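Local structure of putative polysaccharide biosynthesis protein with aminopeptidase-like domain (Clostridium acetobutylicum, 3K9T) at the interface of chains A and B. The protein binds one zinc ion per subunit, probably acts in the biosynthesis of modified polysaccharides, and is not expected to be a peptidase despite its aminopeptidase-like domain. Coordinates in Å, arbitrary orientation; residue numbers count along the deposited sequence, not the author numbering. Chains: chain A/B, putative peptidase.

The interface of chains A and B. Residues chain A 63, 235, 301, 303-307; chain B 361, 364-367, 396-397.
B:Lys365, B:Cys366 and B:Pro364, three consecutive loop residues, bury 60, 59 and 51 Å² against chain A and carry this part of the homotrimer contact. The lysine is held by its aliphatic stem: CB lies over the centre of the A:Phe63 ring, 3.9 Å from the centroid, a CH-pi contact. With CG beside its own backbone N (chi1 -66°) and the chain extended beyond, the stem runs on past one rim of the ring, where CD meets A:Phe63 CE1 at 3.6 Å. The thiol of B:Cys366, also turned beside its backbone N, sits between the A:Leu235 methyl and the A:Phe63 ring, its SG 3.7 Å from CD1 of A:Leu235 and close to the other rim of the ring, at CD2. Two hydrogen bonds tie the chain B backbone to chain A, one to a backbone N and one to a side-chain amide. The carbonyl O of B:Pro364 accepts from A:Gly306 N at 2.9 Å, the donor standing above the carbonyl plane. More direct is B:Glu367 N to the amide OE1 of A:Gln301, 3.1 Å and nearly straight (176° at H), in the carbonyl plane. The glutamine chain, bent at chi2, turns its amide towards B:Glu367, so that NE2 makes a weak bond to the carboxylate OE2, the two planes almost perpendicular (89°). The chain B loop follows strand 358-361, near the start of the permutated winged helix-turn-helix region; it docks against the aminopeptidase-like region of chain A and its insert, which supplies A:Phe63, at the loop following helix 299-302 and beside helix 229-237.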
loop_
_atom_site.group_PDB
_atom_site.type_symbol
_atom_site.label_atom_id
_atom_site.label_comp_id
_atom_site.label_asym_id
_atom_site.label_seq_id
_atom_site.Cartn_x
_atom_site.Cartn_y
_atom_site.Cartn_z
ATOM N N PHE A 63 5.240 -37.998 12.930
ATOM C CA PHE A 63 5.628 -36.821 13.700
ATOM C C PHE A 63 4.975 -36.953 15.096
ATOM O O PHE A 63 5.090 -37.998 15.722
ATOM C CB PHE A 63 5.280 -35.493 12.980
ATOM C CG PHE A 63 5.977 -35.316 11.652
ATOM C CD1 PHE A 63 7.354 -35.521 11.523
ATOM C CD2 PHE A 63 5.268 -34.944 10.527
ATOM C CE1 PHE A 63 7.986 -35.344 10.287
ATOM C CE2 PHE A 63 5.907 -34.766 9.301
ATOM C CZ PHE A 63 7.254 -34.972 9.183
ATOM N N LEU A 235 3.476 -36.656 4.896
ATOM C CA LEU A 235 4.657 -35.806 5.119
ATOM C C LEU A 235 5.726 -36.589 5.906
ATOM O O LEU A 235 6.916 -36.492 5.613
ATOM C CB LEU A 235 4.279 -34.481 5.820
ATOM C CG LEU A 235 3.555 -33.462 4.947
ATOM C CD1 LEU A 235 2.937 -32.303 5.730
ATOM C CD2 LEU A 235 4.508 -32.941 3.876
ATOM N N GLN A 301 -1.226 -28.368 7.634
ATOM C CA GLN A 301 -0.068 -29.254 7.795
ATOM C C GLN A 301 1.027 -28.804 6.833
ATOM O O GLN A 301 2.149 -28.611 7.234
ATOM C CB GLN A 301 -0.445 -30.721 7.643
ATOM C CG GLN A 301 -1.734 -31.119 8.374
ATOM C CD GLN A 301 -1.738 -30.786 9.846
ATOM O OE1 GLN A 301 -0.674 -30.687 10.479
ATOM N NE2 GLN A 301 -2.946 -30.633 10.420
ATOM N N SER A 303 1.646 -25.950 5.676
ATOM C CA SER A 303 2.111 -24.619 6.036
ATOM C C SER A 303 2.663 -24.513 7.449
ATOM O O SER A 303 2.956 -23.407 7.872
ATOM C CB SER A 303 0.960 -23.642 5.878
ATOM O OG SER A 303 0.516 -23.658 4.530
ATOM N N SER A 304 2.766 -25.636 8.182
ATOM C CA SER A 304 3.472 -25.696 9.473
ATOM C C SER A 304 4.840 -25.119 9.239
ATOM O O SER A 304 5.358 -25.188 8.119
ATOM C CB SER A 304 3.790 -27.120 9.931
ATOM O OG SER A 304 2.985 -28.085 9.356
ATOM N N PRO A 305 5.473 -24.621 10.301
ATOM C CA PRO A 305 6.750 -23.926 10.096
ATOM C C PRO A 305 7.888 -24.857 9.721
ATOM O O PRO A 305 8.862 -24.427 9.128
ATOM C CB PRO A 305 7.018 -23.225 11.431
ATOM C CG PRO A 305 5.942 -23.642 12.356
ATOM C CD PRO A 305 4.896 -24.401 11.630
ATOM N N GLY A 306 7.742 -26.115 10.093
ATOM C CA GLY A 306 8.738 -27.126 9.810
ATOM C C GLY A 306 8.569 -27.766 8.442
ATOM O O GLY A 306 9.409 -28.520 8.047
ATOM N N ILE A 307 7.489 -27.455 7.730
ATOM C CA ILE A 307 7.210 -28.019 6.394
ATOM C C ILE A 307 7.319 -26.868 5.414
ATOM O O ILE A 307 8.162 -26.893 4.534
ATOM C CB ILE A 307 5.797 -28.700 6.338
ATOM C CG1 ILE A 307 5.708 -29.820 7.396
ATOM C CG2 ILE A 307 5.486 -29.194 4.942
ATOM C CD1 ILE A 307 6.714 -30.939 7.272
ATOM N N ASN B 361 8.315 -22.653 18.126
ATOM C CA ASN B 361 7.493 -23.859 18.171
ATOM C C ASN B 361 8.419 -25.074 18.258
ATOM O O ASN B 361 9.228 -25.298 17.350
ATOM C CB ASN B 361 6.627 -23.897 16.892
ATOM C CG ASN B 361 5.633 -25.033 16.850
ATOM O OD1 ASN B 361 5.749 -26.010 17.570
ATOM N ND2 ASN B 361 4.672 -24.933 15.937
ATOM N N PRO B 364 7.519 -28.050 15.180
ATOM C CA PRO B 364 7.171 -27.313 13.961
ATOM C C PRO B 364 6.699 -28.180 12.791
ATOM O O PRO B 364 6.035 -27.663 11.901
ATOM C CB PRO B 364 8.480 -26.615 13.604
ATOM C CG PRO B 364 9.561 -27.579 14.112
ATOM C CD PRO B 364 8.973 -28.203 15.362
ATOM N N LYS B 365 7.058 -29.466 12.783
ATOM C CA LYS B 365 6.659 -30.375 11.719
ATOM C C LYS B 365 5.216 -30.864 11.898
ATOM O O LYS B 365 4.944 -31.814 12.616
ATOM C CB LYS B 365 7.627 -31.550 11.578
ATOM C CG LYS B 365 9.000 -31.124 11.109
ATOM C CD LYS B 365 9.846 -32.337 10.750
ATOM C CE LYS B 365 11.357 -32.030 10.762
ATOM N NZ LYS B 365 12.165 -33.297 10.703
ATOM N N CYS B 366 4.310 -30.194 11.190
ATOM C CA CYS B 366 2.883 -30.378 11.320
ATOM C C CYS B 366 2.409 -29.976 12.699
ATOM O O CYS B 366 3.194 -29.717 13.637
ATOM C CB CYS B 366 2.472 -31.789 10.997
ATOM S SG CYS B 366 3.008 -32.283 9.392
ATOM N N GLU B 367 1.103 -29.897 12.832
ATOM C CA GLU B 367 0.574 -29.476 14.113
ATOM C C GLU B 367 0.733 -30.612 15.109
ATOM O O GLU B 367 0.900 -31.778 14.725
ATOM C CB GLU B 367 -0.845 -28.860 14.013
ATOM C CG GLU B 367 -1.947 -29.656 13.399
ATOM C CD GLU B 367 -3.183 -28.815 13.038
ATOM O OE1 GLU B 367 -3.101 -27.602 12.743
ATOM O OE2 GLU B 367 -4.267 -29.412 13.019
ATOM N N LEU B 396 1.389 -21.305 17.076
ATOM C CA LEU B 396 2.195 -22.444 16.634
ATOM C C LEU B 396 2.690 -22.226 15.223
ATOM O O LEU B 396 3.847 -22.517 14.901
ATOM C CB LEU B 396 1.397 -23.749 16.703
ATOM C CG LEU B 396 1.094 -24.233 18.133
ATOM C CD1 LEU B 396 -0.052 -25.211 18.163
ATOM C CD2 LEU B 396 2.354 -24.868 18.712
ATOM N N ASN B 397 1.822 -21.674 14.395
ATOM C CA ASN B 397 2.105 -21.591 12.996
ATOM C C ASN B 397 3.155 -20.545 12.688
ATOM O O ASN B 397 4.041 -20.770 11.859
ATOM C CB ASN B 397 0.823 -21.365 12.206
ATOM C CG ASN B 397 1.094 -21.133 10.759
ATOM O OD1 ASN B 397 1.348 -20.004 10.375
ATOM N ND2 ASN B 397 1.075 -22.199 9.944
#